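Local coordinates for YciF Bacterial Stress Response Protein (Salmonella enterica subsp. enterica serovar Typhimurium, PDB 4ERU), which is of unknown function but probably acts in the bacterial stress response, with a ferritin-like helix bundle that holds two magnesium ions, at residues Asp19-Glu24 with Ile71-Met76; Lys33-Thr38 with Ala46-Leu51; Asp62-Ser67 with Leu136-Glu141; His114-Ser119 with Asp144-Thr149. All blocks are in the same frame, centred on the assembly; numbering follows the deposited sequence. Where two conformers were deposited one is given.

Interaction 1 of 4, residues Asp19-Glu24 with Ile71-Met76. With MG (magnesium ion), chain E.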
loop_
_atom_site.group_PDB
_atom_site.type_symbol
_atom_site.label_atom_id
_atom_site.label_comp_id
_atom_site.label_asym_id
_atom_site.label_seq_id
_atom_site.Cartn_x
_atom_site.Cartn_y
_atom_site.Cartn_z
ATOM N N ASP A 19 3.240 -8.069 12.310
ATOM C CA ASP A 19 3.718 -6.985 11.454
ATOM C C ASP A 19 2.706 -5.813 11.503
ATOM O O ASP A 19 3.085 -4.651 11.689
ATOM C CB ASP A 19 3.843 -7.540 10.016
ATOM C CG ASP A 19 4.271 -6.492 8.980
ATOM O OD1 ASP A 19 5.493 -6.231 8.863
ATOM O OD2 ASP A 19 3.383 -5.962 8.239
ATOM N N THR A 20 1.423 -6.138 11.335
ATOM C CA THR A 20 0.368 -5.122 11.351
ATOM C C THR A 20 0.289 -4.406 12.696
ATOM O O THR A 20 0.057 -3.197 12.743
ATOM C CB THR A 20 -0.975 -5.785 10.982
ATOM O OG1 THR A 20 -0.844 -6.287 9.649
ATOM C CG2 THR A 20 -2.140 -4.816 11.023
ATOM N N TYR A 21 0.451 -5.160 13.787
ATOM C CA TYR A 21 0.412 -4.605 15.130
ATOM C C TYR A 21 1.535 -3.580 15.321
ATOM O O TYR A 21 1.304 -2.480 15.830
ATOM C CB TYR A 21 0.542 -5.751 16.135
ATOM C CG TYR A 21 0.527 -5.385 17.593
ATOM C CD1 TYR A 21 -0.615 -4.850 18.191
ATOM C CD2 TYR A 21 1.625 -5.676 18.407
ATOM C CE1 TYR A 21 -0.652 -4.566 19.565
ATOM C CE2 TYR A 21 1.599 -5.389 19.795
ATOM C CZ TYR A 21 0.458 -4.820 20.354
ATOM O OH TYR A 21 0.429 -4.533 21.705
ATOM N N SER A 22 2.742 -3.927 14.882
ATOM C CA SER A 22 3.831 -2.943 14.866
ATOM C C SER A 22 3.540 -1.714 13.993
ATOM O O SER A 22 3.826 -0.567 14.386
ATOM C CB SER A 22 5.132 -3.588 14.403
ATOM O OG SER A 22 6.066 -2.560 14.104
ATOM N N ALA A 23 2.979 -1.951 12.806
ATOM C CA ALA A 23 2.628 -0.860 11.885
ATOM C C ALA A 23 1.660 0.109 12.569
ATOM O O ALA A 23 1.831 1.336 12.480
ATOM C CB ALA A 23 1.962 -1.431 10.583
ATOM N N GLU A 24 0.645 -0.432 13.255
ATOM C CA GLU A 24 -0.331 0.431 13.907
ATOM C C GLU A 24 0.302 1.235 15.042
ATOM O O GLU A 24 0.028 2.433 15.173
ATOM C CB GLU A 24 -1.513 -0.362 14.434
ATOM C CG GLU A 24 -2.274 -1.192 13.397
ATOM C CD GLU A 24 -3.275 -0.434 12.550
ATOM O OE1 GLU A 24 -4.357 -1.012 12.243
ATOM O OE2 GLU A 24 -3.011 0.716 12.153
ATOM N N ILE A 71 -2.683 -18.005 19.131
ATOM C CA ILE A 71 -2.374 -16.723 18.516
ATOM C C ILE A 71 -1.558 -16.003 19.574
ATOM O O ILE A 71 -2.086 -15.588 20.598
ATOM C CB ILE A 71 -3.598 -15.865 18.163
ATOM C CG1 ILE A 71 -4.391 -16.480 17.018
ATOM C CG2 ILE A 71 -3.123 -14.444 17.755
ATOM C CD1 ILE A 71 -5.627 -15.686 16.663
ATOM N N LYS A 72 -0.257 -15.928 19.344
ATOM C CA LYS A 72 0.644 -15.176 20.195
ATOM C C LYS A 72 1.449 -14.238 19.294
ATOM O O LYS A 72 2.065 -14.708 18.338
ATOM C CB LYS A 72 1.577 -16.130 20.954
ATOM C CG LYS A 72 2.875 -15.471 21.508
ATOM C CD LYS A 72 3.361 -16.159 22.813
ATOM C CE LYS A 72 4.657 -15.497 23.341
ATOM N NZ LYS A 72 5.881 -16.043 22.635
ATOM N N LEU A 73 1.452 -12.940 19.598
ATOM C CA LEU A 73 2.230 -11.938 18.835
ATOM C C LEU A 73 3.734 -12.025 19.054
ATOM O O LEU A 73 4.182 -12.267 20.171
ATOM C CB LEU A 73 1.780 -10.522 19.187
ATOM C CG LEU A 73 0.309 -10.198 18.942
ATOM C CD1 LEU A 73 0.017 -8.771 19.334
ATOM C CD2 LEU A 73 -0.063 -10.453 17.486
ATOM N N LYS A 74 4.504 -11.824 17.989
ATOM C CA LYS A 74 5.965 -11.750 18.072
ATOM C C LYS A 74 6.368 -10.303 18.004
ATOM O O LYS A 74 5.845 -9.558 17.190
ATOM C CB LYS A 74 6.616 -12.487 16.904
ATOM C CG LYS A 74 6.097 -13.904 16.733
ATOM C CD LYS A 74 7.017 -14.784 15.891
ATOM C CE LYS A 74 6.544 -16.256 15.948
ATOM N NZ LYS A 74 7.656 -17.241 15.748
ATOM N N ARG A 75 7.308 -9.896 18.842
ATOM C CA ARG A 75 7.804 -8.522 18.792
ATOM C C ARG A 75 8.656 -8.371 17.525
ATOM O O ARG A 75 9.617 -9.115 17.322
ATOM C CB ARG A 75 8.603 -8.198 20.058
ATOM C CG ARG A 75 8.589 -6.737 20.423
ATOM C CD ARG A 75 8.581 -6.533 21.942
ATOM N NE ARG A 75 7.893 -5.286 22.304
ATOM C CZ ARG A 75 7.696 -4.844 23.548
ATOM N NH1 ARG A 75 7.052 -3.690 23.735
ATOM N NH2 ARG A 75 8.141 -5.535 24.601
HETATM N N MSE A 76 8.270 -7.447 16.648
HETATM C CA MSE A 76 9.034 -7.174 15.429
HETATM C C MSE A 76 8.741 -5.756 14.952
HETATM O O MSE A 76 7.711 -5.179 15.318
HETATM C CB MSE A 76 8.707 -8.177 14.315
HETATM C CG MSE A 76 7.230 -8.189 13.903
HETATM SE SE MSE A 76 6.807 -9.360 12.401
HETATM C CE MSE A 76 8.217 -10.699 12.673
HETATM MG MG MG E . -5.228 0.879 11.166
HETATM O O HOH W 1 -4.824 2.992 11.049
#

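Interaction 2 of 4, residues Lys33-Thr38 with Ala46-Leu51. With MG (magnesium ion), chain D; MLT (D-malate), chain C.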
loop_
_atom_site.group_PDB
_atom_site.type_symbol
_atom_site.label_atom_id
_atom_site.label_comp_id
_atom_site.label_asym_id
_atom_site.label_seq_id
_atom_site.Cartn_x
_atom_site.Cartn_y
_atom_site.Cartn_z
ATOM N N LYS A 33 2.399 14.489 14.851
ATOM C CA LYS A 33 3.193 15.374 14.033
ATOM C C LYS A 33 2.520 15.681 12.701
ATOM O O LYS A 33 2.530 16.834 12.236
ATOM C CB LYS A 33 4.567 14.772 13.786
ATOM C CG LYS A 33 5.239 15.465 12.641
ATOM C CD LYS A 33 6.602 15.863 12.990
ATOM C CE LYS A 33 7.580 14.846 12.547
ATOM N NZ LYS A 33 8.718 15.679 12.090
ATOM N N LEU A 34 1.916 14.655 12.087
ATOM C CA LEU A 34 1.192 14.883 10.841
ATOM C C LEU A 34 0.057 15.883 11.061
ATOM O O LEU A 34 -0.157 16.776 10.236
ATOM C CB LEU A 34 0.649 13.562 10.239
ATOM C CG LEU A 34 1.683 12.490 9.914
ATOM C CD1 LEU A 34 1.088 11.253 9.194
ATOM C CD2 LEU A 34 2.858 13.075 9.093
ATOM N N ALA A 35 -0.655 15.751 12.174
ATOM C CA ALA A 35 -1.735 16.662 12.449
ATOM C C ALA A 35 -1.213 18.091 12.598
ATOM O O ALA A 35 -1.854 19.016 12.117
ATOM C CB ALA A 35 -2.540 16.232 13.704
ATOM N N ARG A 36 -0.037 18.266 13.212
ATOM C CA ARG A 36 0.516 19.634 13.446
ATOM C C ARG A 36 1.051 20.244 12.175
ATOM O O ARG A 36 0.974 21.456 11.992
ATOM C CB ARG A 36 1.685 19.602 14.439
ATOM C CG ARG A 36 1.318 19.191 15.804
ATOM C CD ARG A 36 2.455 19.479 16.790
ATOM N NE ARG A 36 3.710 18.779 16.526
ATOM C CZ ARG A 36 4.043 17.554 16.945
ATOM N NH1 ARG A 36 3.214 16.798 17.657
ATOM N NH2 ARG A 36 5.238 17.071 16.638
ATOM N N ALA A 37 1.589 19.385 11.304
ATOM C CA ALA A 37 2.312 19.802 10.104
ATOM C C ALA A 37 1.412 20.417 9.045
ATOM O O ALA A 37 1.882 21.111 8.139
ATOM C CB ALA A 37 3.093 18.634 9.520
ATOM N N THR A 38 0.115 20.192 9.155
ATOM C CA THR A 38 -0.786 20.813 8.198
ATOM C C THR A 38 -1.478 22.035 8.763
ATOM O O THR A 38 -1.942 22.024 9.918
ATOM C CB THR A 38 -1.815 19.828 7.597
ATOM O OG1 THR A 38 -2.781 20.582 6.858
ATOM C CG2 THR A 38 -2.510 19.008 8.661
ATOM N N ALA A 46 -8.706 15.262 10.413
ATOM C CA ALA A 46 -8.742 13.904 9.887
ATOM C C ALA A 46 -7.597 13.124 10.503
ATOM O O ALA A 46 -7.774 11.968 10.870
ATOM C CB ALA A 46 -8.625 13.899 8.355
ATOM N N PHE A 47 -6.435 13.769 10.641
ATOM C CA PHE A 47 -5.297 13.127 11.301
ATOM C C PHE A 47 -5.543 12.775 12.772
ATOM O O PHE A 47 -5.146 11.689 13.209
ATOM C CB PHE A 47 -3.979 13.889 11.106
ATOM C CG PHE A 47 -3.378 13.736 9.708
ATOM C CD1 PHE A 47 -3.274 12.491 9.106
ATOM C CD2 PHE A 47 -2.906 14.852 9.007
ATOM C CE1 PHE A 47 -2.714 12.351 7.822
ATOM C CE2 PHE A 47 -2.343 14.732 7.719
ATOM C CZ PHE A 47 -2.257 13.476 7.117
ATOM N N GLN A 48 -6.208 13.657 13.517
ATOM C CA GLN A 48 -6.528 13.356 14.917
ATOM C C GLN A 48 -7.599 12.265 15.017
ATOM O O GLN A 48 -7.498 11.394 15.877
ATOM C CB GLN A 48 -6.919 14.624 15.710
ATOM C CG GLN A 48 -5.878 15.770 15.638
ATOM C CD GLN A 48 -4.729 15.677 16.673
ATOM O OE1 GLN A 48 -4.088 16.695 16.987
ATOM N NE2 GLN A 48 -4.480 14.472 17.206
ATOM N N SER A 49 -8.602 12.297 14.134
ATOM C CA SER A 49 -9.591 11.198 14.041
ATOM C C SER A 49 -8.947 9.862 13.690
ATOM O O SER A 49 -9.347 8.828 14.196
ATOM C CB SER A 49 -10.637 11.437 12.946
ATOM O OG SER A 49 -11.565 12.383 13.365
ATOM N N HIS A 50 -8.006 9.884 12.762
ATOM C CA HIS A 50 -7.332 8.668 12.382
ATOM C C HIS A 50 -6.528 8.076 13.549
ATOM O O HIS A 50 -6.473 6.854 13.724
ATOM C CB HIS A 50 -6.416 8.933 11.196
ATOM C CG HIS A 50 -5.889 7.687 10.579
ATOM N ND1 HIS A 50 -4.883 7.692 9.634
ATOM C CD2 HIS A 50 -6.234 6.391 10.755
ATOM C CE1 HIS A 50 -4.621 6.449 9.268
ATOM N NE2 HIS A 50 -5.421 5.641 9.940
ATOM N N LEU A 51 -5.921 8.939 14.351
ATOM C CA LEU A 51 -5.228 8.478 15.540
ATOM C C LEU A 51 -6.180 7.720 16.503
ATOM O O LEU A 51 -5.868 6.623 16.960
ATOM C CB LEU A 51 -4.534 9.651 16.237
ATOM C CG LEU A 51 -3.927 9.367 17.612
ATOM C CD1 LEU A 51 -2.898 8.247 17.663
ATOM C CD2 LEU A 51 -3.312 10.685 18.131
HETATM MG MG MG D . -4.646 3.355 9.043
HETATM C C1 MLT C . 7.052 21.384 11.065
HETATM O O1 MLT C . 8.036 21.348 10.296
HETATM O O2 MLT C . 5.949 21.871 10.737
HETATM C C2 MLT C . 7.206 20.814 12.445
HETATM O O3 MLT C . 8.339 19.940 12.475
HETATM C C3 MLT C . 5.952 20.030 12.814
HETATM C C4 MLT C . 6.031 19.606 14.261
HETATM O O4 MLT C . 6.756 18.632 14.558
HETATM O O5 MLT C . 5.366 20.242 15.103
HETATM O O HOH W 1 -4.824 2.992 11.049
#

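Interaction 3 of 4, residues Asp62-Ser67 with Leu136-Glu141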
loop_
_atom_site.group_PDB
_atom_site.type_symbol
_atom_site.label_atom_id
_atom_site.label_comp_id
_atom_site.label_asym_id
_atom_site.label_seq_id
_atom_site.Cartn_x
_atom_site.Cartn_y
_atom_site.Cartn_z
ATOM N N ASP A 62 -5.538 -6.718 20.247
ATOM C CA ASP A 62 -5.427 -7.384 21.560
ATOM C C ASP A 62 -6.571 -8.383 21.777
ATOM O O ASP A 62 -6.330 -9.513 22.195
ATOM C CB ASP A 62 -5.352 -6.392 22.725
ATOM C CG ASP A 62 -4.106 -5.550 22.687
ATOM O OD1 ASP A 62 -3.068 -5.997 22.135
ATOM O OD2 ASP A 62 -4.164 -4.422 23.204
ATOM N N GLN A 63 -7.796 -7.965 21.461
ATOM C CA GLN A 63 -8.964 -8.864 21.461
ATOM C C GLN A 63 -8.848 -10.082 20.556
ATOM O O GLN A 63 -9.251 -11.179 20.941
ATOM C CB GLN A 63 -10.235 -8.109 21.107
ATOM C CG GLN A 63 -10.663 -7.095 22.130
ATOM C CD GLN A 63 -11.929 -6.399 21.685
ATOM O OE1 GLN A 63 -12.046 -5.188 21.780
ATOM N NE2 GLN A 63 -12.884 -7.174 21.169
ATOM N N ILE A 64 -8.330 -9.900 19.342
ATOM C CA ILE A 64 -8.036 -11.026 18.446
ATOM C C ILE A 64 -7.058 -12.014 19.118
ATOM O O ILE A 64 -7.245 -13.239 19.045
ATOM C CB ILE A 64 -7.484 -10.538 17.065
ATOM C CG1 ILE A 64 -8.622 -9.952 16.215
ATOM C CG2 ILE A 64 -6.759 -11.661 16.326
ATOM C CD1 ILE A 64 -8.189 -8.898 15.167
ATOM N N VAL A 65 -6.026 -11.468 19.758
ATOM C CA VAL A 65 -5.004 -12.267 20.426
ATOM C C VAL A 65 -5.608 -13.063 21.603
ATOM O O VAL A 65 -5.313 -14.250 21.759
ATOM C CB VAL A 65 -3.790 -11.404 20.848
ATOM C CG1 VAL A 65 -2.777 -12.217 21.670
ATOM C CG2 VAL A 65 -3.113 -10.835 19.613
ATOM N N GLU A 66 -6.480 -12.438 22.395
ATOM C CA GLU A 66 -7.180 -13.159 23.471
ATOM C C GLU A 66 -8.219 -14.189 22.986
ATOM O O GLU A 66 -8.608 -15.075 23.754
ATOM C CB GLU A 66 -7.859 -12.185 24.426
ATOM C CG GLU A 66 -6.902 -11.381 25.287
ATOM C CD GLU A 66 -7.391 -9.934 25.494
ATOM O OE1 GLU A 66 -6.542 -9.035 25.776
ATOM O OE2 GLU A 66 -8.627 -9.695 25.350
ATOM N N SER A 67 -8.653 -14.094 21.724
ATOM C CA SER A 67 -9.800 -14.892 21.243
ATOM C C SER A 67 -9.433 -16.327 20.838
ATOM O O SER A 67 -10.304 -17.148 20.581
ATOM C CB SER A 67 -10.539 -14.172 20.089
ATOM O OG SER A 67 -10.070 -14.554 18.791
ATOM N N LEU A 136 -12.183 -12.910 12.585
ATOM C CA LEU A 136 -12.796 -12.550 11.309
ATOM C C LEU A 136 -13.658 -11.312 11.426
ATOM O O LEU A 136 -13.443 -10.361 10.688
ATOM C CB LEU A 136 -13.609 -13.690 10.666
ATOM C CG LEU A 136 -14.143 -13.400 9.244
ATOM C CD1 LEU A 136 -12.993 -13.026 8.238
ATOM C CD2 LEU A 136 -15.031 -14.528 8.649
ATOM N N LYS A 137 -14.618 -11.309 12.349
ATOM C CA LYS A 137 -15.460 -10.116 12.502
ATOM C C LYS A 137 -14.679 -8.871 12.949
ATOM O O LYS A 137 -14.958 -7.782 12.462
ATOM C CB LYS A 137 -16.736 -10.381 13.337
ATOM C CG LYS A 137 -16.669 -10.102 14.829
ATOM C CD LYS A 137 -18.051 -10.339 15.537
ATOM C CE LYS A 137 -18.980 -9.134 15.406
ATOM N NZ LYS A 137 -18.430 -7.922 16.143
ATOM N N LEU A 138 -13.703 -9.022 13.854
ATOM C CA LEU A 138 -12.875 -7.878 14.245
ATOM C C LEU A 138 -12.028 -7.321 13.072
ATOM O O LEU A 138 -11.974 -6.100 12.842
ATOM C CB LEU A 138 -12.009 -8.199 15.472
ATOM C CG LEU A 138 -12.834 -8.505 16.734
ATOM C CD1 LEU A 138 -11.979 -9.284 17.715
ATOM C CD2 LEU A 138 -13.411 -7.211 17.383
ATOM N N LEU A 139 -11.397 -8.226 12.330
ATOM C CA LEU A 139 -10.549 -7.848 11.203
ATOM C C LEU A 139 -11.362 -7.163 10.133
ATOM O O LEU A 139 -10.908 -6.147 9.581
ATOM C CB LEU A 139 -9.796 -9.050 10.632
ATOM C CG LEU A 139 -8.689 -9.589 11.549
ATOM C CD1 LEU A 139 -8.378 -11.059 11.212
ATOM C CD2 LEU A 139 -7.374 -8.715 11.575
ATOM N N LYS A 140 -12.555 -7.688 9.850
ATOM C CA LYS A 140 -13.429 -7.088 8.853
ATOM C C LYS A 140 -13.856 -5.692 9.267
ATOM O O LYS A 140 -13.987 -4.812 8.417
ATOM C CB LYS A 140 -14.683 -7.932 8.636
ATOM C CG LYS A 140 -14.510 -9.073 7.675
ATOM C CD LYS A 140 -15.845 -9.871 7.518
ATOM C CE LYS A 140 -15.847 -10.664 6.226
ATOM N NZ LYS A 140 -17.212 -11.192 5.815
ATOM N N GLU A 141 -14.098 -5.498 10.562
ATOM C CA GLU A 141 -14.421 -4.167 11.076
ATOM C C GLU A 141 -13.288 -3.149 10.866
ATOM O O GLU A 141 -13.528 -2.028 10.449
ATOM C CB GLU A 141 -14.770 -4.213 12.549
ATOM C CG GLU A 141 -16.224 -4.406 12.845
ATOM C CD GLU A 141 -16.506 -4.159 14.324
ATOM O OE1 GLU A 141 -16.671 -5.143 15.088
ATOM O OE2 GLU A 141 -16.514 -2.969 14.731
#

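Interaction 4 of 4, residues His114-Ser119 with Asp144-Thr149. With MG (magnesium ion), chain E; MG (magnesium ion), chain D.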
loop_
_atom_site.group_PDB
_atom_site.type_symbol
_atom_site.label_atom_id
_atom_site.label_comp_id
_atom_site.label_asym_id
_atom_site.label_seq_id
_atom_site.Cartn_x
_atom_site.Cartn_y
_atom_site.Cartn_z
ATOM N N HIS A 114 -3.364 2.219 2.436
ATOM C CA HIS A 114 -3.454 1.117 1.478
ATOM C C HIS A 114 -2.560 -0.055 1.841
ATOM O O HIS A 114 -2.894 -1.195 1.562
ATOM C CB HIS A 114 -3.218 1.610 0.048
ATOM C CG HIS A 114 -4.488 2.000 -0.623
ATOM N ND1 HIS A 114 -5.309 1.079 -1.231
ATOM C CD2 HIS A 114 -5.135 3.188 -0.690
ATOM C CE1 HIS A 114 -6.403 1.687 -1.660
ATOM N NE2 HIS A 114 -6.315 2.969 -1.354
ATOM N N TYR A 115 -1.442 0.219 2.494
ATOM C CA TYR A 115 -0.622 -0.839 3.063
ATOM C C TYR A 115 -1.479 -1.620 4.087
ATOM O O TYR A 115 -1.436 -2.870 4.162
ATOM C CB TYR A 115 0.606 -0.249 3.766
ATOM C CG TYR A 115 1.482 -1.332 4.403
ATOM C CD1 TYR A 115 2.468 -1.984 3.648
ATOM C CD2 TYR A 115 1.315 -1.712 5.755
ATOM C CE1 TYR A 115 3.267 -2.992 4.210
ATOM C CE2 TYR A 115 2.116 -2.733 6.319
ATOM C CZ TYR A 115 3.065 -3.358 5.536
ATOM O OH TYR A 115 3.864 -4.326 6.075
ATOM N N GLU A 116 -2.282 -0.883 4.847
ATOM C CA GLU A 116 -3.138 -1.509 5.857
ATOM C C GLU A 116 -4.366 -2.185 5.263
ATOM O O GLU A 116 -4.760 -3.257 5.725
ATOM C CB GLU A 116 -3.507 -0.510 6.943
ATOM C CG GLU A 116 -2.259 -0.007 7.622
ATOM C CD GLU A 116 -2.570 0.691 8.914
ATOM O OE1 GLU A 116 -3.411 1.602 8.866
ATOM O OE2 GLU A 116 -1.946 0.357 9.965
ATOM N N ILE A 117 -4.945 -1.592 4.231
ATOM C CA ILE A 117 -6.046 -2.269 3.507
ATOM C C ILE A 117 -5.594 -3.630 2.970
ATOM O O ILE A 117 -6.278 -4.631 3.155
ATOM C CB ILE A 117 -6.610 -1.386 2.394
ATOM C CG1 ILE A 117 -7.304 -0.142 3.015
ATOM C CG2 ILE A 117 -7.599 -2.162 1.436
ATOM C CD1 ILE A 117 -7.604 0.976 1.966
ATOM N N ALA A 118 -4.424 -3.674 2.339
ATOM C CA ALA A 118 -3.911 -4.941 1.874
ATOM C C ALA A 118 -3.697 -5.944 3.030
ATOM O O ALA A 118 -4.165 -7.087 2.949
ATOM C CB ALA A 118 -2.638 -4.761 1.055
ATOM N N SER A 119 -3.010 -5.514 4.091
ATOM C CA SER A 119 -2.695 -6.373 5.244
ATOM C C SER A 119 -3.935 -6.959 5.915
ATOM O O SER A 119 -3.991 -8.161 6.213
ATOM C CB SER A 119 -1.914 -5.593 6.327
ATOM O OG SER A 119 -0.716 -5.031 5.802
ATOM N N ASP A 144 -13.003 -2.367 7.020
ATOM C CA ASP A 144 -14.034 -1.424 6.638
ATOM C C ASP A 144 -13.656 0.000 7.024
ATOM O O ASP A 144 -13.703 0.896 6.176
ATOM C CB ASP A 144 -15.384 -1.826 7.259
ATOM C CG ASP A 144 -16.472 -0.816 6.959
ATOM O OD1 ASP A 144 -17.063 -0.890 5.855
ATOM O OD2 ASP A 144 -16.715 0.075 7.810
ATOM N N GLU A 145 -13.280 0.221 8.291
ATOM C CA GLU A 145 -12.760 1.537 8.716
ATOM C C GLU A 145 -11.569 2.037 7.866
ATOM O O GLU A 145 -11.488 3.218 7.534
ATOM C CB GLU A 145 -12.324 1.514 10.182
ATOM C CG GLU A 145 -13.490 1.545 11.162
ATOM C CD GLU A 145 -13.053 1.205 12.578
ATOM O OE1 GLU A 145 -11.829 1.035 12.830
ATOM O OE2 GLU A 145 -13.943 1.108 13.444
ATOM N N GLU A 146 -10.647 1.146 7.525
ATOM C CA GLU A 146 -9.464 1.570 6.783
ATOM C C GLU A 146 -9.900 2.057 5.389
ATOM O O GLU A 146 -9.425 3.081 4.890
ATOM C CB GLU A 146 -8.453 0.410 6.726
ATOM C CG GLU A 146 -7.001 0.783 7.029
ATOM C CD GLU A 146 -6.736 1.102 8.470
ATOM O OE1 GLU A 146 -6.854 2.290 8.875
ATOM O OE2 GLU A 146 -6.349 0.177 9.202
ATOM N N LYS A 147 -10.848 1.356 4.777
ATOM C CA LYS A 147 -11.349 1.772 3.466
ATOM C C LYS A 147 -12.064 3.124 3.525
ATOM O O LYS A 147 -11.859 3.959 2.645
ATOM C CB LYS A 147 -12.239 0.702 2.838
ATOM C CG LYS A 147 -11.461 -0.573 2.488
ATOM C CD LYS A 147 -12.405 -1.706 2.023
ATOM C CE LYS A 147 -11.592 -2.825 1.396
ATOM N NZ LYS A 147 -12.351 -4.104 1.098
ATOM N N GLN A 148 -12.877 3.337 4.564
ATOM C CA GLN A 148 -13.504 4.652 4.828
ATOM C C GLN A 148 -12.506 5.768 5.066
ATOM O O GLN A 148 -12.734 6.903 4.659
ATOM C CB GLN A 148 -14.462 4.577 6.031
ATOM C CG GLN A 148 -15.625 3.613 5.770
ATOM C CD GLN A 148 -16.392 3.999 4.497
ATOM O OE1 GLN A 148 -16.495 3.213 3.541
ATOM N NE2 GLN A 148 -16.902 5.224 4.465
ATOM N N THR A 149 -11.402 5.463 5.741
ATOM C CA THR A 149 -10.410 6.494 5.992
ATOM C C THR A 149 -9.744 6.907 4.669
ATOM O O THR A 149 -9.547 8.080 4.409
ATOM C CB THR A 149 -9.394 6.020 7.037
ATOM O OG1 THR A 149 -10.095 5.763 8.248
ATOM C CG2 THR A 149 -8.331 7.101 7.329
HETATM MG MG MG E . -5.228 0.879 11.166
HETATM MG MG MG D . -4.646 3.355 9.043
HETATM O O HOH W 1 -4.824 2.992 11.049
#

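Interaction 1 of 4, residues Asp19-Glu24 with Ile71-Met76
Leu73 and Tyr21 form one tight part of this contact between helix 9-37 and the loop that follows helix 41-66. Methyl CD1 of Leu73 sits over one face of the Tyr21 ring, 3.7 Å from the ring centroid and 14° from its normal, a CH-pi contact in which the two side chains cross at about a right angle. The phenol swings out to meet it because its CG lies opposite the backbone N (chi1 180°). Val65 and Leu17 also touch Leu73, and Ile61 lies against Tyr21, extending this apolar patch.

Farther along the loop is a second close-packed spot, where Met76, a selenomethionine, lies along the start of segment 19-24. Its CG is set between the backbone N and the carbonyl carbon (chi1 60°), which brings SE back beside Asp19, 3.8 Å from Asp19 N. The carbonyl O of Met76 rests 3.2 Å from Ser22 CB. The polar ends here find partners elsewhere: Ser22 OG pairs with Gln26 and Cys78, and Asp19 OD2 with Tyr115. The loose side is the outer one, where Lys72, Lys74 and Arg75 face solvent.

On the inward side of the same helix, Glu24 grips the chain E magnesium with both carboxylate oxygens, OE1 at 2.3 Å and OE2 at 2.4 Å. Gln57 and Glu146 are further protein ligands of this ion, and a glutamate offered from a bundle helix to a metal in the core is a hallmark of the ferritin-like four-helix bundle.

Interaction 2 of 4, residues Lys33-Thr38 with Ala46-Leu51
Phe47 turns one ring face to Leu34, whose CB stands 3.9 Å from the ring centroid and 7° off the normal, a CH-pi contact over the middle of the ring. The ring edge is used differently: CG2 of Thr38 comes up near the ring plane, 4.2 Å from Phe47 CD2. Between backbone and ring, Phe47 CB meets Ala35 CB at 3.8 Å. Small Ala35 suits the close backbones, 5.1 Å from Ala35 CA to Phe47 CA.

On the far side of the first helix, Arg36 presents its guanidinium edge to one carboxylate of D-malate. NE donates to O5 at 2.6 Å, nearly straight at 172°, and NH2 donates to O4 at 3.0 Å.

The two segments run antiparallel at 169° as the arms of a helical hairpin. Leu34 also packs on Ile92 of helix 79-93, Thr38 OG1 is hydrogen-bonded to Asp102 of helix 99-130, and His50 NE2 binds the chain D magnesium, which lies in its ring plane, at 2.6 Å beside Thr149 of helix 133-159.

Interaction 3 of 4, residues Asp62-Ser67 with Leu136-Glu141
In Ile64 and Leu138 alike, the first torsion (chi1 -75° and -63°) sets the outgoing carbon opposite the carbonyl carbon, and the two side chains then slide past each other in opposite directions. CG1 of Ile64 comes to 3.7 Å from Leu138 CD1. The tip of Ile64 goes further: CD1 lies 3.7 Å from Leu139 CD2, meeting that side chain at about a right angle, so one isoleucine touches two consecutive leucines. At the margin, the aliphatic CB of Gln63 approaches Leu138 CD1 at 4.0 Å. The core of the interface is aliphatic, and the axes of the short segments 62-66 and 136-141 come within 9.9 Å, 165° apart in direction.

Lys137 and Glu141 form a weak salt bridge along their own helix. Towards the interior, Leu139 continues onto Tyr120, Leu123 and Ala127 of helix 99-130 and Phe13 of helix 9-37, while Ile64 touches Leu17. The contact thus joins helices 41-66 and 133-159, with helices 9-37 and 99-130 packed on its inner side.

Interaction 4 of 4, residues His114-Ser119 with Asp144-Thr149
Glu116 and Glu146 meet at the metals, where OE1 of the former and OE2 of the latter lie 3.3 Å apart, each bound to a magnesium. Glu146 spans the pair, with OE1 on the chain D ion at 2.5 Å and OE2 on the chain E ion at 2.4 Å. Glu116 OE1 ligates the chain D ion, and one water sits 2.0 Å from that magnesium and 2.1 Å from the other. A carboxylate bridge between two metals, held by glutamates and a histidine from antiparallel helices, resembles the dinuclear (classically di-iron) carboxylate site of ferritin-like bundles; His50, Glu113, Glu24 and Gln57 supply the remaining protein ligands.

Behind the carboxylates the shell turns apolar. The stem of Glu146, with chi1 at -135° away from a staggered value, rests its CB 3.9 Å from Ile117 CG1, and its CG packs on Glu116 CB. Lys147, stretched out along the surface, lays CE 4.0 Å from Ile117 CG2.

Farther out, Glu145 hydrogen-bonds the amide of the ligand Gln57 and forms a salt bridge with Arg60. Ile117 CD1 covers a face of the His114 ring, which also meets the ring of His114 of the second subunit, the planes at about 25°.

Interaction 1 is a surface contact, pinning a loop onto helix 9-37, whereas the other three are buried and join helix to helix. Interactions 1 and 2 share that helix but lie on opposite sides of the chain's centre; interactions 2 and 3 share helix 41-66, and interactions 3 and 4 share helix 133-159. CH-pi packing serves both the surface contact 1 and the buried contact 2, mainly aliphatic packing makes up interaction 3 near one end, and acidic ligands mark interaction 4, the most central. Interactions 1, 2 and 4 converge on the dinuclear site and its common water, while interaction 3 touches interaction 1 through Val65 and Leu73.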